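Local coordinates for RNA-binding protein RMD9, mitochondrial (Saccharomyces cerevisiae S288C, PDB 7A9X), which binds a twelve-nucleotide motif in the 3'-UTRs of yeast mitochondrial mRNAs and takes part in the processing or stability of these messages, at residues Thr286-Ile291 with Tyr314-Gln319; Leu299-Phe304 with Tyr341-Lys346; Phe255-Asp260 with Ile291-Asn296; Thr322-Leu327 with Ser361-Thr366. One frame throughout, in Å; residues are numbered along the deposited sequence.

Contact 1: residues Thr286-Ile291 with Tyr314-Gln319; sequences THLSFI and YKIILQ. With nucleotides of chain B.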
# COMPACT_ATOMS: atom_id res chain seq x y z
N THR A 286 -18.65 -0.53 -6.75
CA THR A 286 -18.99 -0.06 -8.09
C THR A 286 -18.83 1.45 -8.19
O THR A 286 -18.23 1.95 -9.15
CB THR A 286 -20.41 -0.49 -8.46
OG1 THR A 286 -21.31 -0.14 -7.41
CG2 THR A 286 -20.46 -1.99 -8.69
N HIS A 287 -19.36 2.19 -7.21
CA HIS A 287 -19.22 3.65 -7.22
C HIS A 287 -17.75 4.05 -7.31
O HIS A 287 -17.38 4.87 -8.16
CB HIS A 287 -19.86 4.24 -5.96
CG HIS A 287 -19.98 5.73 -5.99
ND1 HIS A 287 -21.17 6.38 -5.74
CD2 HIS A 287 -19.06 6.70 -6.21
CE1 HIS A 287 -20.98 7.69 -5.82
NE2 HIS A 287 -19.71 7.91 -6.10
N LEU A 288 -16.90 3.48 -6.46
CA LEU A 288 -15.48 3.78 -6.52
C LEU A 288 -14.87 3.35 -7.85
O LEU A 288 -13.92 3.98 -8.33
CB LEU A 288 -14.74 3.11 -5.36
CG LEU A 288 -15.06 3.63 -3.96
CD1 LEU A 288 -14.30 2.83 -2.91
CD2 LEU A 288 -14.74 5.11 -3.85
N SER A 289 -15.40 2.28 -8.46
CA SER A 289 -14.90 1.86 -9.77
C SER A 289 -15.16 2.93 -10.83
O SER A 289 -14.32 3.15 -11.71
CB SER A 289 -15.54 0.53 -10.17
OG SER A 289 -14.98 0.05 -11.38
N PHE A 290 -16.31 3.61 -10.76
CA PHE A 290 -16.58 4.70 -11.69
C PHE A 290 -15.57 5.83 -11.54
O PHE A 290 -15.27 6.53 -12.51
CB PHE A 290 -18.00 5.24 -11.51
CG PHE A 290 -19.06 4.41 -12.17
CD1 PHE A 290 -19.25 4.45 -13.54
CD2 PHE A 290 -19.89 3.59 -11.41
CE1 PHE A 290 -20.24 3.69 -14.15
CE2 PHE A 290 -20.88 2.83 -12.01
CZ PHE A 290 -21.05 2.88 -13.38
N ILE A 291 -15.05 6.02 -10.33
CA ILE A 291 -14.13 7.12 -10.07
C ILE A 291 -12.72 6.77 -10.54
O ILE A 291 -12.08 7.56 -11.24
CB ILE A 291 -14.15 7.49 -8.58
CG1 ILE A 291 -15.55 7.95 -8.17
CG2 ILE A 291 -13.10 8.55 -8.27
CD1 ILE A 291 -15.66 8.30 -6.71
N TYR A 314 -26.32 5.98 0.39
CA TYR A 314 -25.51 5.04 1.15
C TYR A 314 -24.21 5.70 1.58
O TYR A 314 -23.73 6.63 0.93
CB TYR A 314 -25.20 3.78 0.33
CG TYR A 314 -24.67 4.07 -1.05
CD1 TYR A 314 -23.31 4.28 -1.27
CD2 TYR A 314 -25.53 4.14 -2.14
CE1 TYR A 314 -22.83 4.55 -2.54
CE2 TYR A 314 -25.05 4.41 -3.41
CZ TYR A 314 -23.70 4.61 -3.60
OH TYR A 314 -23.23 4.88 -4.86
N LYS A 315 -23.65 5.22 2.68
CA LYS A 315 -22.34 5.66 3.11
C LYS A 315 -21.28 5.21 2.11
O LYS A 315 -21.42 4.18 1.45
CB LYS A 315 -22.00 5.11 4.50
CG LYS A 315 -23.03 5.40 5.56
CD LYS A 315 -22.97 4.35 6.64
CE LYS A 315 -21.64 4.36 7.37
NZ LYS A 315 -21.60 5.40 8.42
N ILE A 316 -20.22 6.00 2.00
CA ILE A 316 -19.12 5.65 1.11
C ILE A 316 -17.87 6.36 1.59
O ILE A 316 -17.90 7.54 1.95
CB ILE A 316 -19.46 5.99 -0.36
CG1 ILE A 316 -18.29 5.63 -1.28
CG2 ILE A 316 -19.85 7.46 -0.50
CD1 ILE A 316 -18.70 5.39 -2.71
N ILE A 317 -16.77 5.63 1.61
CA ILE A 317 -15.47 6.18 1.94
C ILE A 317 -14.85 6.74 0.67
O ILE A 317 -15.06 6.23 -0.44
CB ILE A 317 -14.56 5.10 2.58
CG1 ILE A 317 -14.31 3.96 1.59
CG2 ILE A 317 -15.20 4.57 3.85
CD1 ILE A 317 -13.35 2.90 2.10
N LEU A 318 -14.08 7.82 0.82
CA LEU A 318 -13.28 8.35 -0.28
C LEU A 318 -11.95 7.61 -0.27
O LEU A 318 -10.93 8.11 0.20
CB LEU A 318 -13.11 9.85 -0.15
CG LEU A 318 -12.53 10.57 -1.38
CD1 LEU A 318 -13.50 10.49 -2.55
CD2 LEU A 318 -12.18 12.01 -1.06
N GLN A 319 -11.99 6.37 -0.77
CA GLN A 319 -10.83 5.48 -0.72
C GLN A 319 -9.66 6.12 -1.47
O GLN A 319 -9.77 6.42 -2.66
CB GLN A 319 -11.19 4.13 -1.33
CG GLN A 319 -10.28 2.98 -0.90
CD GLN A 319 -10.63 1.67 -1.58
OE1 GLN A 319 -10.68 0.62 -0.94
NE2 GLN A 319 -10.85 1.72 -2.89
P A B 7 -7.66 -1.52 1.68
OP1 A B 7 -7.92 -2.16 0.37
OP2 A B 7 -6.79 -2.22 2.67
O5' A B 7 -7.03 -0.08 1.43
C5' A B 7 -7.04 0.53 0.15
C4' A B 7 -6.49 1.94 0.21
O4' A B 7 -7.53 2.83 0.68
C3' A B 7 -5.31 2.13 1.15
O3' A B 7 -4.49 3.20 0.67
C2' A B 7 -5.99 2.57 2.44
O2' A B 7 -5.17 3.27 3.35
C1' A B 7 -7.12 3.45 1.89
N9 A B 7 -8.28 3.55 2.77
C8 A B 7 -8.83 2.56 3.54
N7 A B 7 -9.87 2.95 4.23
C5 A B 7 -10.01 4.29 3.90
C6 A B 7 -10.93 5.28 4.30
N6 A B 7 -11.93 5.06 5.16
N1 A B 7 -10.79 6.52 3.78
C2 A B 7 -9.79 6.74 2.92
N3 A B 7 -8.86 5.90 2.47
C4 A B 7 -9.03 4.68 3.00
P A B 6 -13.47 -3.59 -0.12
OP1 A B 6 -12.75 -3.18 -1.35
OP2 A B 6 -13.58 -5.04 0.22
O5' A B 6 -12.82 -2.87 1.14
C5' A B 6 -12.57 -1.47 1.16
C4' A B 6 -11.48 -1.13 2.14
O4' A B 6 -11.97 -1.34 3.49
C3' A B 6 -10.22 -1.98 2.02
O3' A B 6 -9.07 -1.21 2.37
C2' A B 6 -10.45 -3.07 3.05
O2' A B 6 -9.28 -3.70 3.53
C1' A B 6 -11.17 -2.30 4.15
N9 A B 6 -12.05 -3.16 4.95
C8 A B 6 -13.19 -3.78 4.53
N7 A B 6 -13.76 -4.51 5.45
C5 A B 6 -12.93 -4.37 6.55
C6 A B 6 -12.98 -4.90 7.85
N6 A B 6 -13.96 -5.71 8.26
N1 A B 6 -11.99 -4.56 8.70
C2 A B 6 -11.02 -3.75 8.28
N3 A B 6 -10.86 -3.19 7.08
C4 A B 6 -11.86 -3.54 6.26
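His287 on helix 281-292 meets Tyr314, in the loop before helix 320-334, through a hydrogen bond of 2.7 Å between ND1 and OH, in which either atom could be the donor. The bond is fairly straight (162°): the hydroxyl lies at the imidazole edge, near its plane, and the two rings stand rim to rim with planes at 81°. Since NE2 of His287 is hydrogen-bonded to the carbonyl of Phe303, both ring nitrogens are engaged and the imidazole is held against rotation. Over one of its faces sits CD1 of Ile316, 3.9 Å from the ring centroid in a CH-pi contact; the same methyl also touches CD2 of Leu288. Farther along the loop, Gln319 spans from Leu288 to the RNA. Its CB packs 3.7 Å from CD1 of Leu288. CG, anti to the backbone N (chi1 -159°), comes within 3.2 Å of O4' of A7 of chain B. At the amide, OE1 approaches C5' of A6 of chain B at 3.5 Å, while NE2 lies against CD1 of Leu288 and is hydrogen-bonded to Thr322 OG1. An alanine here would probably leave Thr322 without its amide partner and open a gap between Leu288 and the two riboses. Two residues before Gln319, Ile317 packs against the adenine of A7 of chain B near N6. The architecture is that of a pentatricopeptide-repeat protein; here the linker between PPR4 and PPR5 packs on helix 281-292 and places Ile317 and Gln319 at the RNA.

Contact 2: residues Leu299-Phe304 with Tyr341-Lys346; sequences LAESFF and YRIWEK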
# COMPACT_ATOMS: atom_id res chain seq x y z
N LEU A 299 -17.29 11.42 -16.42
CA LEU A 299 -18.10 10.50 -15.63
C LEU A 299 -17.44 10.19 -14.29
O LEU A 299 -18.12 10.05 -13.27
CB LEU A 299 -18.36 9.22 -16.41
CG LEU A 299 -19.14 8.11 -15.71
CD1 LEU A 299 -20.52 8.60 -15.29
CD2 LEU A 299 -19.26 6.90 -16.62
N ALA A 300 -16.11 10.08 -14.29
CA ALA A 300 -15.40 9.80 -13.04
C ALA A 300 -15.54 10.96 -12.06
O ALA A 300 -15.72 10.73 -10.85
CB ALA A 300 -13.93 9.52 -13.34
N GLU A 301 -15.46 12.20 -12.55
CA GLU A 301 -15.54 13.34 -11.65
C GLU A 301 -16.95 13.53 -11.10
O GLU A 301 -17.11 13.98 -9.96
CB GLU A 301 -15.07 14.62 -12.35
CG GLU A 301 -15.18 15.87 -11.50
CD GLU A 301 -14.16 16.92 -11.87
OE1 GLU A 301 -13.26 16.62 -12.67
OE2 GLU A 301 -14.27 18.05 -11.35
N SER A 302 -17.98 13.19 -11.88
CA SER A 302 -19.34 13.30 -11.37
C SER A 302 -19.55 12.38 -10.18
O SER A 302 -20.09 12.79 -9.15
CB SER A 302 -20.35 12.99 -12.49
OG SER A 302 -20.11 11.72 -13.05
N PHE A 303 -19.09 11.12 -10.29
CA PHE A 303 -19.17 10.21 -9.16
C PHE A 303 -18.28 10.66 -8.01
O PHE A 303 -18.61 10.42 -6.84
CB PHE A 303 -18.80 8.79 -9.60
CG PHE A 303 -19.96 8.01 -10.15
CD1 PHE A 303 -20.36 8.17 -11.47
CD2 PHE A 303 -20.65 7.12 -9.34
CE1 PHE A 303 -21.43 7.45 -11.97
CE2 PHE A 303 -21.72 6.40 -9.83
CZ PHE A 303 -22.11 6.56 -11.15
N PHE A 304 -17.16 11.32 -8.32
CA PHE A 304 -16.31 11.86 -7.27
C PHE A 304 -17.02 12.98 -6.51
O PHE A 304 -16.91 13.07 -5.28
CB PHE A 304 -14.99 12.36 -7.86
CG PHE A 304 -14.11 13.09 -6.88
CD1 PHE A 304 -13.27 12.39 -6.04
CD2 PHE A 304 -14.12 14.47 -6.82
CE1 PHE A 304 -12.46 13.06 -5.14
CE2 PHE A 304 -13.32 15.15 -5.93
CZ PHE A 304 -12.48 14.44 -5.08
N TYR A 341 -4.88 19.65 -9.29
CA TYR A 341 -4.80 20.43 -8.06
C TYR A 341 -6.18 20.66 -7.46
O TYR A 341 -6.34 20.64 -6.24
CB TYR A 341 -4.09 21.75 -8.34
CG TYR A 341 -3.91 22.64 -7.13
CD1 TYR A 341 -3.23 22.19 -6.00
CD2 TYR A 341 -4.41 23.94 -7.12
CE1 TYR A 341 -3.06 23.01 -4.90
CE2 TYR A 341 -4.24 24.76 -6.02
CZ TYR A 341 -3.57 24.29 -4.91
OH TYR A 341 -3.40 25.11 -3.82
N ARG A 342 -7.19 20.86 -8.31
CA ARG A 342 -8.54 21.09 -7.80
C ARG A 342 -9.12 19.84 -7.16
O ARG A 342 -9.80 19.92 -6.13
CB ARG A 342 -9.45 21.59 -8.93
CG ARG A 342 -9.20 23.05 -9.31
CD ARG A 342 -10.22 23.56 -10.33
NE ARG A 342 -9.90 23.15 -11.70
CZ ARG A 342 -10.46 22.12 -12.32
NH1 ARG A 342 -10.11 21.83 -13.57
NH2 ARG A 342 -11.37 21.38 -11.70
N ILE A 343 -8.87 18.67 -7.75
CA ILE A 343 -9.37 17.43 -7.15
C ILE A 343 -8.64 17.14 -5.85
O ILE A 343 -9.25 16.71 -4.86
CB ILE A 343 -9.24 16.27 -8.15
CG1 ILE A 343 -10.08 16.54 -9.40
CG2 ILE A 343 -9.64 14.95 -7.50
CD1 ILE A 343 -11.56 16.72 -9.11
N TRP A 344 -7.33 17.39 -5.82
CA TRP A 344 -6.56 17.18 -4.59
C TRP A 344 -7.06 18.09 -3.47
O TRP A 344 -7.13 17.67 -2.31
CB TRP A 344 -5.08 17.44 -4.86
CG TRP A 344 -4.22 17.36 -3.64
CD1 TRP A 344 -3.73 16.23 -3.05
CD2 TRP A 344 -3.74 18.46 -2.86
NE1 TRP A 344 -2.98 16.56 -1.95
CE2 TRP A 344 -2.97 17.92 -1.81
CE3 TRP A 344 -3.90 19.85 -2.94
CZ2 TRP A 344 -2.35 18.73 -0.85
CZ3 TRP A 344 -3.28 20.64 -1.99
CH2 TRP A 344 -2.52 20.08 -0.96
N GLU A 345 -7.43 19.33 -3.80
CA GLU A 345 -7.95 20.24 -2.78
C GLU A 345 -9.26 19.72 -2.20
O GLU A 345 -9.47 19.78 -0.98
CB GLU A 345 -8.15 21.64 -3.37
CG GLU A 345 -6.91 22.51 -3.39
CD GLU A 345 -7.20 23.91 -3.87
OE1 GLU A 345 -8.17 24.08 -4.65
OE2 GLU A 345 -6.47 24.85 -3.48
N LYS A 346 -10.15 19.20 -3.05
CA LYS A 346 -11.41 18.67 -2.55
C LYS A 346 -11.19 17.42 -1.70
O LYS A 346 -11.88 17.21 -0.70
CB LYS A 346 -12.35 18.37 -3.72
CG LYS A 346 -12.83 19.61 -4.46
CD LYS A 346 -13.86 19.25 -5.52
CE LYS A 346 -14.40 20.50 -6.20
NZ LYS A 346 -15.50 20.19 -7.14
O HOH W 1 -14.76 18.16 -8.54
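Phe304 and Glu301 both carry CG anti to the backbone N (chi1 173° and 178°), which sets both CG atoms of helix 297-308 on the way to Ile343 on helix 337-351. Ile343 answers with its two branches. CG2 lies over one face of the Phe304 ring, shifted toward the rim and 4.1 Å from the centroid, a CH-pi contact. CD1 touches the carboxylate of Glu301, 3.8 Å from OE2. At the edge of the phenyl ring, CE2 of Phe304 meets CB of Lys346 at 4.0 Å. An alanine in place of Phe304 would probably open a gap beside CG2 of Ile343 and leave the base of Lys346 without its apolar neighbour. The short helical segments run nearly parallel, at 20°, with axes 12.5 Å apart, and Phe326 of helix 320-334 touches both Glu301 and Ile343. The polar link is indirect: a water donates to OE2 of Glu301 at 2.9 Å and accepts from NZ of Lys346 at 2.6 Å. OE1 of Glu301 is hydrogen-bonded to His339. NH2 of Arg342 is 4.4 Å from OE2 of Glu301, beyond a salt bridge. The lysine and arginine would together probably favour a charged Glu301. Repeats PPR4 and PPR5 are joined here by an apolar contact bordered by a water-bridged Glu301-Lys346 pair and a more distant Arg342.

Contact 3: residues Phe255-Asp260 with Ile291-Asn296; sequences FIKAED and IGDSKN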
# COMPACT_ATOMS: atom_id res chain seq x y z
N PHE A 255 -17.77 -3.50 -17.73
CA PHE A 255 -18.27 -2.50 -18.67
C PHE A 255 -17.64 -1.13 -18.45
O PHE A 255 -17.57 -0.33 -19.40
CB PHE A 255 -19.79 -2.42 -18.57
CG PHE A 255 -20.49 -3.59 -19.21
CD1 PHE A 255 -20.06 -4.08 -20.43
CD2 PHE A 255 -21.57 -4.20 -18.59
CE1 PHE A 255 -20.70 -5.15 -21.03
CE2 PHE A 255 -22.21 -5.27 -19.18
CZ PHE A 255 -21.77 -5.75 -20.40
N ILE A 256 -17.19 -0.83 -17.23
CA ILE A 256 -16.46 0.41 -16.99
C ILE A 256 -15.10 0.36 -17.68
O ILE A 256 -14.71 1.31 -18.37
CB ILE A 256 -16.31 0.65 -15.47
CG1 ILE A 256 -17.65 1.04 -14.86
CG2 ILE A 256 -15.26 1.72 -15.21
CD1 ILE A 256 -17.59 1.26 -13.36
N LYS A 257 -14.37 -0.75 -17.51
CA LYS A 257 -13.12 -0.93 -18.23
C LYS A 257 -13.33 -0.93 -19.74
O LYS A 257 -12.54 -0.35 -20.48
CB LYS A 257 -12.44 -2.23 -17.78
CG LYS A 257 -11.77 -2.16 -16.42
CD LYS A 257 -10.50 -1.34 -16.47
CE LYS A 257 -9.77 -1.38 -15.14
NZ LYS A 257 -8.47 -0.65 -15.21
N ALA A 258 -14.40 -1.58 -20.20
CA ALA A 258 -14.69 -1.60 -21.63
C ALA A 258 -15.26 -0.28 -22.13
O ALA A 258 -15.48 -0.14 -23.34
CB ALA A 258 -15.65 -2.74 -21.96
N GLU A 259 -15.51 0.67 -21.23
CA GLU A 259 -16.05 1.99 -21.55
C GLU A 259 -17.44 1.92 -22.17
O GLU A 259 -17.88 2.88 -22.81
CB GLU A 259 -15.10 2.78 -22.47
CG GLU A 259 -13.68 2.88 -21.91
CD GLU A 259 -12.88 3.99 -22.56
OE1 GLU A 259 -13.24 5.17 -22.37
OE2 GLU A 259 -11.90 3.68 -23.26
N ASP A 260 -18.13 0.80 -22.00
CA ASP A 260 -19.56 0.71 -22.31
C ASP A 260 -20.33 1.22 -21.10
O ASP A 260 -20.95 0.47 -20.34
CB ASP A 260 -19.96 -0.71 -22.69
CG ASP A 260 -21.32 -0.78 -23.35
OD1 ASP A 260 -22.16 0.12 -23.12
OD2 ASP A 260 -21.56 -1.74 -24.12
N ILE A 291 -15.05 6.02 -10.33
CA ILE A 291 -14.13 7.12 -10.07
C ILE A 291 -12.72 6.77 -10.54
O ILE A 291 -12.08 7.56 -11.24
CB ILE A 291 -14.15 7.49 -8.58
CG1 ILE A 291 -15.55 7.95 -8.17
CG2 ILE A 291 -13.10 8.55 -8.27
CD1 ILE A 291 -15.66 8.30 -6.71
N GLY A 292 -12.23 5.60 -10.16
CA GLY A 292 -10.84 5.25 -10.39
C GLY A 292 -10.57 4.44 -11.65
O GLY A 292 -9.41 4.31 -12.05
N ASP A 293 -11.61 3.90 -12.28
CA ASP A 293 -11.42 3.05 -13.44
C ASP A 293 -12.02 3.59 -14.74
O ASP A 293 -11.66 3.09 -15.81
CB ASP A 293 -12.01 1.65 -13.19
CG ASP A 293 -11.28 0.91 -12.09
OD1 ASP A 293 -10.05 1.09 -11.98
OD2 ASP A 293 -11.94 0.16 -11.34
N SER A 294 -12.90 4.58 -14.67
CA SER A 294 -13.50 5.12 -15.89
C SER A 294 -12.48 5.99 -16.61
O SER A 294 -11.97 6.97 -16.05
CB SER A 294 -14.76 5.92 -15.56
OG SER A 294 -15.73 5.11 -14.93
N LYS A 295 -12.18 5.63 -17.86
CA LYS A 295 -11.32 6.48 -18.68
C LYS A 295 -12.01 7.78 -19.07
O LYS A 295 -11.32 8.75 -19.39
CB LYS A 295 -10.87 5.72 -19.94
CG LYS A 295 -9.38 5.44 -19.98
CD LYS A 295 -8.90 4.78 -18.70
CE LYS A 295 -7.40 4.57 -18.71
NZ LYS A 295 -6.93 3.85 -17.49
N ASN A 296 -13.34 7.82 -19.05
CA ASN A 296 -14.07 9.07 -19.26
C ASN A 296 -14.01 9.87 -17.97
O ASN A 296 -14.71 9.58 -17.00
CB ASN A 296 -15.51 8.79 -19.68
CG ASN A 296 -16.34 10.06 -19.77
OD1 ASN A 296 -17.46 10.12 -19.28
ND2 ASN A 296 -15.77 11.10 -20.38
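Glu259 offers one face of its carboxylate to Lys295, whose CB stands over that face 3.4 Å from OE1. At the same oxygen, Tyr261 OH supplies a hydrogen bond, and that hydroxyl is also bonded to the backbone N of Asn296. A second flat group, the carboxylate of Asp293, has Lys257 above its plane: NZ is 4.0 Å from OD1, a long salt bridge. OD2 of Asp293 is hydrogen-bonded to Ser289 OG, which would steady the group for this loose ion pair. Ile256 makes the apolar part of the contact. Its CG2, anti to the backbone N, touches CB of Asp293 at 3.8 Å and OG of Ser294 at 3.4 Å. That hydroxyl is itself hydrogen-bonded to the carbonyl of Phe290. Glu259 takes positive phi (62°) in the Schellman motif that ends helix 245-257, and after this turn the end of its side chain comes close to Lys295. The contact thus joins the C-terminal ends of helices 245-257 and 281-292, from repeats PPR3 and PPR4. Lys257 NZ and Lys295 NZ are 5.3 Å apart, like charges that would probably repel weakly, with Asp293 OD1 nearer to Lys257. With one isoleucine methyl at its centre, and one long salt bridge and a carboxylate-to-methylene contact beside it, this packing relies little on direct polar bonds between the two segments.

Contact 4: residues Thr322-Leu327 with Ser361-Thr366; sequences TVNSFL and SSLNNT. With nucleotides of chain B.
Ser362, Leu363 and Thr366 are the residues of 361-366 that meet 322-327, while Ser361, one place earlier, serves the RNA. Its OG donates to N3 of A9 of chain B at 2.9 Å and accepts from the O2' of the same nucleotide at 3.1 Å. Ser362 turns OG anti to its backbone N (chi1 -175°) and donates to OP1 of C8 of chain B at 2.7 Å. The same OG receives a weak hydrogen bond from ND2 of Asn324, 3.0 Å long and bent to 131°. Next, Leu363 brings CD1 against two apolar partners, 3.7 Å from CG1 of Val323 and equally far from CD1 of Leu327. Asn365 packs its amide against the ribose of U10 of chain B, with CG 3.6 Å from C5'. Thr366 closes the walk: its OG1 is 3.1 Å from OD1 of Asn324, and its CG2 lies beside CB of Leu327. Asn324 therefore sits as a second-shell residue behind the phosphate contact, packed among Ser362, Leu363 and Thr366. The short bond to the phosphate, with a weak one from Asn324, is likely to fix the Ser362 hydroxyl, and the buried interface between repeats PPR5 and PPR6 is coupled to the RNA backbone.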
# COMPACT_ATOMS: atom_id res chain seq x y z
N THR A 322 -8.56 4.88 -4.77
CA THR A 322 -9.45 5.32 -5.83
C THR A 322 -9.14 6.76 -6.24
O THR A 322 -9.16 7.09 -7.44
CB THR A 322 -10.90 5.19 -5.38
OG1 THR A 322 -11.14 3.85 -4.95
CG2 THR A 322 -11.84 5.54 -6.51
N VAL A 323 -8.86 7.62 -5.27
CA VAL A 323 -8.54 9.01 -5.58
C VAL A 323 -7.21 9.11 -6.31
O VAL A 323 -7.08 9.85 -7.30
CB VAL A 323 -8.54 9.85 -4.29
CG1 VAL A 323 -8.23 11.31 -4.59
CG2 VAL A 323 -9.87 9.73 -3.58
N ASN A 324 -6.20 8.35 -5.86
CA ASN A 324 -4.89 8.38 -6.51
C ASN A 324 -4.99 7.95 -7.97
O ASN A 324 -4.39 8.58 -8.85
CB ASN A 324 -3.91 7.47 -5.77
CG ASN A 324 -3.58 7.97 -4.38
OD1 ASN A 324 -3.69 9.17 -4.10
ND2 ASN A 324 -3.17 7.06 -3.50
N SER A 325 -5.75 6.88 -8.25
CA SER A 325 -5.92 6.44 -9.62
C SER A 325 -6.64 7.49 -10.46
O SER A 325 -6.30 7.70 -11.63
CB SER A 325 -6.69 5.12 -9.65
OG SER A 325 -7.01 4.74 -10.98
N PHE A 326 -7.62 8.17 -9.87
CA PHE A 326 -8.33 9.24 -10.57
C PHE A 326 -7.40 10.41 -10.88
O PHE A 326 -7.41 10.94 -12.00
CB PHE A 326 -9.53 9.69 -9.73
CG PHE A 326 -10.33 10.79 -10.35
CD1 PHE A 326 -10.71 10.74 -11.69
CD2 PHE A 326 -10.75 11.87 -9.59
CE1 PHE A 326 -11.46 11.75 -12.25
CE2 PHE A 326 -11.51 12.89 -10.15
CZ PHE A 326 -11.87 12.83 -11.48
N LEU A 327 -6.57 10.81 -9.91
CA LEU A 327 -5.60 11.87 -10.15
C LEU A 327 -4.61 11.48 -11.24
O LEU A 327 -4.24 12.31 -12.08
CB LEU A 327 -4.85 12.20 -8.86
CG LEU A 327 -5.64 12.88 -7.74
CD1 LEU A 327 -4.81 12.94 -6.48
CD2 LEU A 327 -6.05 14.28 -8.18
N SER A 361 -0.89 10.75 3.54
CA SER A 361 0.45 10.53 3.02
C SER A 361 0.41 9.91 1.63
O SER A 361 1.15 10.32 0.74
CB SER A 361 1.23 9.64 3.99
OG SER A 361 2.51 9.30 3.46
N SER A 362 -0.46 8.91 1.44
CA SER A 362 -0.59 8.29 0.12
C SER A 362 -1.14 9.27 -0.90
O SER A 362 -0.70 9.28 -2.06
CB SER A 362 -1.47 7.05 0.21
OG SER A 362 -1.53 6.36 -1.03
N LEU A 363 -2.10 10.11 -0.49
CA LEU A 363 -2.64 11.12 -1.40
C LEU A 363 -1.58 12.14 -1.78
O LEU A 363 -1.41 12.47 -2.96
CB LEU A 363 -3.85 11.81 -0.76
CG LEU A 363 -4.46 12.96 -1.57
CD1 LEU A 363 -5.20 12.41 -2.79
CD2 LEU A 363 -5.39 13.83 -0.73
N ASN A 364 -0.86 12.67 -0.78
CA ASN A 364 0.17 13.67 -1.05
C ASN A 364 1.31 13.09 -1.89
O ASN A 364 1.95 13.83 -2.65
CB ASN A 364 0.69 14.24 0.26
CG ASN A 364 -0.37 15.04 1.00
OD1 ASN A 364 -1.22 15.68 0.39
ND2 ASN A 364 -0.32 14.99 2.33
N ASN A 365 1.57 11.79 -1.76
CA ASN A 365 2.57 11.15 -2.61
C ASN A 365 2.20 11.27 -4.08
O ASN A 365 3.02 11.68 -4.91
CB ASN A 365 2.73 9.68 -2.21
CG ASN A 365 3.79 8.97 -3.03
OD1 ASN A 365 4.81 9.56 -3.39
ND2 ASN A 365 3.56 7.70 -3.32
N THR A 366 0.96 10.92 -4.42
CA THR A 366 0.50 11.04 -5.80
C THR A 366 0.52 12.49 -6.26
O THR A 366 0.94 12.79 -7.39
CB THR A 366 -0.91 10.46 -5.93
OG1 THR A 366 -0.90 9.10 -5.48
CG2 THR A 366 -1.38 10.50 -7.38
P A B 9 2.35 1.34 0.78
OP1 A B 9 3.74 0.84 0.63
OP2 A B 9 1.88 1.72 2.13
O5' A B 9 2.16 2.61 -0.17
C5' A B 9 1.13 3.56 0.05
C4' A B 9 1.64 4.92 0.45
O4' A B 9 0.92 5.38 1.62
C3' A B 9 3.11 5.01 0.84
O3' A B 9 3.95 5.18 -0.30
C2' A B 9 3.15 6.20 1.80
O2' A B 9 3.18 7.43 1.08
C1' A B 9 1.79 6.09 2.48
N9 A B 9 1.84 5.37 3.77
C8 A B 9 1.48 4.07 4.00
N7 A B 9 1.61 3.69 5.25
C5 A B 9 2.08 4.82 5.89
C6 A B 9 2.42 5.07 7.24
N6 A B 9 2.34 4.16 8.20
N1 A B 9 2.86 6.31 7.55
C2 A B 9 2.95 7.23 6.58
N3 A B 9 2.66 7.11 5.28
C4 A B 9 2.23 5.87 5.00
P U B 10 5.55 5.08 -0.17
OP1 U B 10 6.09 4.91 -1.55
OP2 U B 10 5.88 4.08 0.87
O5' U B 10 6.00 6.52 0.35
C5' U B 10 6.03 7.65 -0.52
C4' U B 10 6.65 8.84 0.16
O4' U B 10 5.90 9.13 1.37
C3' U B 10 8.09 8.65 0.63
O3' U B 10 9.03 8.95 -0.39
C2' U B 10 8.20 9.59 1.83
O2' U B 10 8.50 10.92 1.41
C1' U B 10 6.77 9.56 2.39
N1 U B 10 6.63 8.65 3.55
C2 U B 10 6.68 9.21 4.82
O2 U B 10 6.85 10.41 5.00
N3 U B 10 6.53 8.32 5.85
C4 U B 10 6.33 6.96 5.75
O4 U B 10 6.21 6.29 6.78
C5 U B 10 6.28 6.46 4.41
C6 U B 10 6.43 7.30 3.38
P C B 8 -3.23 2.90 -0.28
OP1 C B 8 -2.23 3.97 -0.04
OP2 C B 8 -3.72 2.65 -1.66
O5' C B 8 -2.67 1.51 0.27
C5' C B 8 -1.85 1.45 1.43
C4' C B 8 -0.79 0.39 1.28
O4' C B 8 -1.40 -0.93 1.33
C3' C B 8 0.00 0.45 -0.03
O3' C B 8 1.39 0.20 0.20
C2' C B 8 -0.60 -0.69 -0.86
O2' C B 8 0.27 -1.25 -1.81
C1' C B 8 -0.98 -1.70 0.23
N1 C B 8 -2.07 -2.59 -0.19
C2 C B 8 -1.87 -3.98 -0.17
O2 C B 8 -0.79 -4.43 0.23
N3 C B 8 -2.87 -4.79 -0.57
C4 C B 8 -4.02 -4.28 -1.00
N4 C B 8 -4.98 -5.12 -1.38
C5 C B 8 -4.25 -2.87 -1.04
C6 C B 8 -3.25 -2.08 -0.64

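How the contacts relate
The four contacts follow the superhelix of repeats from PPR3 to PPR6, with centres about 11 to 18 Å apart. Along the chain, contact 3 opens first and shares Ile291 and helix 281-292 with contact 1; their segments alternate, as do those of contacts 1 and 2 and of contacts 2 and 4. Contact 4 comes after contacts 1 and 3 have closed. Helix 320-334 lies at the junction, since Thr322 and Phe326 pack on Ile291 and Ser325 OG is hydrogen-bonded to the carbonyl of Gly292. Trp344 and Asn364 tie contact 2 to contact 4. Contacts 1 and 4 touch the RNA, whereas contacts 2 and 3 belong to the helical scaffold, their nearest atoms about 11 Å from it.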